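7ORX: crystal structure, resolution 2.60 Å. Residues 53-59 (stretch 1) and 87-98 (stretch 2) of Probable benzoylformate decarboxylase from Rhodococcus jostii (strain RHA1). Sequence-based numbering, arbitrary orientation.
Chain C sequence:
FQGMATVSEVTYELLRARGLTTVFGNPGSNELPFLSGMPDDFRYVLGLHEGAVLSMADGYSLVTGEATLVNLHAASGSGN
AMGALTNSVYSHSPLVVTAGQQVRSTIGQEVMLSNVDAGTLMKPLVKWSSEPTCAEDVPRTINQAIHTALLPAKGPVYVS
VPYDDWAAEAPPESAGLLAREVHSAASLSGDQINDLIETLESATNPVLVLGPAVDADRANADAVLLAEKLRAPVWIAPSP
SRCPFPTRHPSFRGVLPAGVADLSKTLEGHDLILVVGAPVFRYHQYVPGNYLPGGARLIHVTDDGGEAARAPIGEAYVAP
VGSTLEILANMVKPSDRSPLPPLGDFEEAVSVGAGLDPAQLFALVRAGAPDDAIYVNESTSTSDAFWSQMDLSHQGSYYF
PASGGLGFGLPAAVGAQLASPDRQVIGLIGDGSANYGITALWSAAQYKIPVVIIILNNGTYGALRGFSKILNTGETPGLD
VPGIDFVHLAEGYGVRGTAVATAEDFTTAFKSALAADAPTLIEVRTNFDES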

# COMPACT_ATOMS: atom_id res chain seq x y z
N VAL C 53 -18.86 -3.47 -17.68
CA VAL C 53 -19.77 -2.86 -16.67
C VAL C 53 -19.25 -1.46 -16.33
O VAL C 53 -19.98 -0.48 -16.29
CB VAL C 53 -19.80 -3.72 -15.40
CG1 VAL C 53 -20.33 -2.96 -14.20
CG2 VAL C 53 -20.54 -5.01 -15.63
N LEU C 54 -17.97 -1.41 -16.06
CA LEU C 54 -17.43 -0.22 -15.43
C LEU C 54 -17.26 0.85 -16.50
O LEU C 54 -17.61 2.03 -16.22
CB LEU C 54 -16.14 -0.63 -14.74
CG LEU C 54 -15.67 0.46 -13.81
CD1 LEU C 54 -15.34 -0.15 -12.46
CD2 LEU C 54 -14.52 1.23 -14.46
N SER C 55 -16.82 0.47 -17.68
CA SER C 55 -16.73 1.40 -18.84
C SER C 55 -18.12 1.91 -19.25
O SER C 55 -18.21 3.10 -19.59
CB SER C 55 -16.04 0.75 -19.99
OG SER C 55 -14.64 0.64 -19.76
N MET C 56 -19.16 1.07 -19.21
CA MET C 56 -20.57 1.50 -19.44
C MET C 56 -20.92 2.58 -18.39
O MET C 56 -21.51 3.61 -18.75
CB MET C 56 -21.55 0.34 -19.31
CG MET C 56 -21.85 -0.36 -20.60
SD MET C 56 -22.68 -2.00 -20.41
CE MET C 56 -24.00 -1.45 -19.35
N ALA C 57 -20.58 2.33 -17.12
CA ALA C 57 -20.88 3.24 -16.01
C ALA C 57 -20.18 4.55 -16.30
O ALA C 57 -20.78 5.60 -16.11
CB ALA C 57 -20.42 2.62 -14.72
N ASP C 58 -18.95 4.46 -16.79
CA ASP C 58 -18.09 5.64 -17.07
C ASP C 58 -18.80 6.48 -18.14
O ASP C 58 -18.99 7.69 -17.93
CB ASP C 58 -16.67 5.22 -17.46
CG ASP C 58 -15.61 6.31 -17.26
OD1 ASP C 58 -15.93 7.32 -16.61
OD2 ASP C 58 -14.44 6.16 -17.78
N GLY C 59 -19.20 5.86 -19.25
CA GLY C 59 -19.88 6.59 -20.32
C GLY C 59 -21.13 7.26 -19.79
O GLY C 59 -21.40 8.43 -20.13
N ASN C 87 -9.10 4.86 -16.78
CA ASN C 87 -9.69 5.90 -17.65
C ASN C 87 -10.49 6.85 -16.76
O ASN C 87 -10.42 8.05 -16.98
CB ASN C 87 -10.51 5.30 -18.81
CG ASN C 87 -9.61 4.78 -19.91
OD1 ASN C 87 -8.65 5.44 -20.31
ND2 ASN C 87 -9.89 3.60 -20.42
N SER C 88 -11.19 6.30 -15.76
CA SER C 88 -12.07 7.07 -14.83
C SER C 88 -11.24 8.12 -14.07
O SER C 88 -11.71 9.26 -13.94
CB SER C 88 -12.80 6.15 -13.94
OG SER C 88 -13.40 5.10 -14.73
N VAL C 89 -10.02 7.75 -13.69
CA VAL C 89 -9.10 8.65 -12.97
C VAL C 89 -8.82 9.87 -13.84
O VAL C 89 -9.06 11.00 -13.39
CB VAL C 89 -7.83 7.89 -12.53
CG1 VAL C 89 -6.68 8.80 -12.17
CG2 VAL C 89 -8.15 6.94 -11.39
N TYR C 90 -8.35 9.67 -15.06
CA TYR C 90 -7.88 10.79 -15.93
C TYR C 90 -9.07 11.53 -16.55
O TYR C 90 -8.88 12.67 -16.93
CB TYR C 90 -6.84 10.28 -16.91
CG TYR C 90 -5.54 9.93 -16.23
CD1 TYR C 90 -4.69 10.94 -15.80
CD2 TYR C 90 -5.18 8.62 -15.96
CE1 TYR C 90 -3.50 10.65 -15.16
CE2 TYR C 90 -3.98 8.32 -15.33
CZ TYR C 90 -3.14 9.33 -14.92
OH TYR C 90 -1.98 9.05 -14.22
N SER C 91 -10.27 10.95 -16.56
CA SER C 91 -11.49 11.62 -17.05
C SER C 91 -12.24 12.31 -15.91
O SER C 91 -13.27 12.94 -16.19
CB SER C 91 -12.37 10.66 -17.81
OG SER C 91 -12.99 9.69 -17.00
N HIS C 92 -11.72 12.21 -14.68
CA HIS C 92 -12.31 12.82 -13.46
C HIS C 92 -13.77 12.41 -13.39
O HIS C 92 -14.66 13.30 -13.30
CB HIS C 92 -12.13 14.36 -13.44
CG HIS C 92 -10.70 14.80 -13.36
ND1 HIS C 92 -9.84 14.27 -12.44
CD2 HIS C 92 -10.03 15.75 -14.03
CE1 HIS C 92 -8.66 14.83 -12.60
NE2 HIS C 92 -8.75 15.75 -13.57
N SER C 93 -13.99 11.10 -13.43
CA SER C 93 -15.32 10.48 -13.45
C SER C 93 -15.70 10.00 -12.05
O SER C 93 -14.99 9.17 -11.47
CB SER C 93 -15.38 9.38 -14.46
OG SER C 93 -15.94 9.90 -15.66
N PRO C 94 -16.80 10.54 -11.48
CA PRO C 94 -17.22 10.18 -10.13
C PRO C 94 -17.94 8.85 -10.01
O PRO C 94 -19.03 8.83 -9.55
CB PRO C 94 -18.16 11.34 -9.75
CG PRO C 94 -18.71 11.82 -11.05
CD PRO C 94 -17.60 11.62 -12.06
N LEU C 95 -17.31 7.75 -10.43
CA LEU C 95 -17.85 6.38 -10.22
C LEU C 95 -17.74 6.04 -8.73
O LEU C 95 -16.65 6.18 -8.13
CB LEU C 95 -17.03 5.36 -10.99
CG LEU C 95 -16.94 5.57 -12.50
CD1 LEU C 95 -16.25 4.37 -13.17
CD2 LEU C 95 -18.33 5.77 -13.10
N VAL C 96 -18.81 5.49 -8.18
CA VAL C 96 -18.83 4.93 -6.81
C VAL C 96 -18.87 3.41 -6.96
O VAL C 96 -19.91 2.88 -7.33
CB VAL C 96 -20.06 5.47 -6.09
CG1 VAL C 96 -20.12 4.90 -4.70
CG2 VAL C 96 -20.09 6.98 -6.12
N VAL C 97 -17.76 2.73 -6.75
CA VAL C 97 -17.71 1.29 -7.04
C VAL C 97 -17.84 0.54 -5.72
O VAL C 97 -16.90 0.62 -4.94
CB VAL C 97 -16.38 0.96 -7.71
CG1 VAL C 97 -16.26 -0.52 -8.06
CG2 VAL C 97 -16.13 1.84 -8.91
N THR C 98 -18.95 -0.16 -5.49
CA THR C 98 -19.13 -1.09 -4.35
C THR C 98 -18.81 -2.53 -4.79
O THR C 98 -19.18 -2.93 -5.90
CB THR C 98 -20.54 -0.99 -3.78
OG1 THR C 98 -21.41 -1.58 -4.74
CG2 THR C 98 -20.98 0.44 -3.54

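Three residues carry most of this contact: Asp58 and Leu54 on the helix of stretch 1, and Leu95 at the start of the strand in stretch 2. Together the two stretches bury 303 Å², counted over both sides.

Asp58 has the largest covered area. Its CA-to-CB bond points sideways, but with chi1 in the t well its carboxylate comes nearer to the other stretch. Both oxygens then find serine hydroxyls. Ser93 OG donates a hydrogen bond to Asp58 OD1 at 2.7 Å, the shortest approach in the contact. Ser88 OG donates a weak one to Asp58 OD2 at 3.4 Å. The two serines differ in setting. Ser88 lies in the helix of stretch 2, and Ser93 lies in the loop that follows. The carboxylate therefore ties the helix of stretch 1 to two separate parts of stretch 2. The closest CA pair is also here, with Asp58 CA 6.6 Å from Ser88 CA.

The turn between the two serines is well defined. His92 is the first residue after the helix to leave helical phi/psi; its phi is positive, and the turn is a Schellman motif. Ser93 N bonds back to Ser88 O at 3.0 Å, and His92 N to Val89 O at 3.2 Å. The first of these bonds links the backbones of the two serines that serve Asp58. The CA-to-CB bonds of Ser88 and Ser93 both point toward stretch 1, whereas that of His92 points away. Ser91 OG stands 3.8 Å from Asp58 OD1 and adds little covered surface.

Leu95 takes part in two of the three apolar side-chain contacts. Its CA-to-CB bond points toward the helix. Leu95 CD1 packs against Leu54 CD2 at 3.8 Å. Leu95 CD2 lies 4.1 Å from Ala57 CB. The same methyl, Leu95 CD2, is 4.0 Å from Asp58 N, so the leucine rests against the helix backbone as well as its side chains.

Leu54 starts sideways, but its end comes nearer to stretch 2. Its chi1 is t, and chi2, at 131°, falls between wells. Besides the packing on Leu95, Leu54 CD1 reaches Val97 CG2 at 4.1 Å. The CA-to-CB bonds of Leu95 and Val97 point toward the helix, while Val96 between them is out of reach. This is the alternation expected of a strand. On the helix, Leu54 and Asp58 are one turn apart, joined by the backbone bond from Asp58 N to Leu54 O at 2.8 Å. The helix and strand run roughly antiparallel, at 152°.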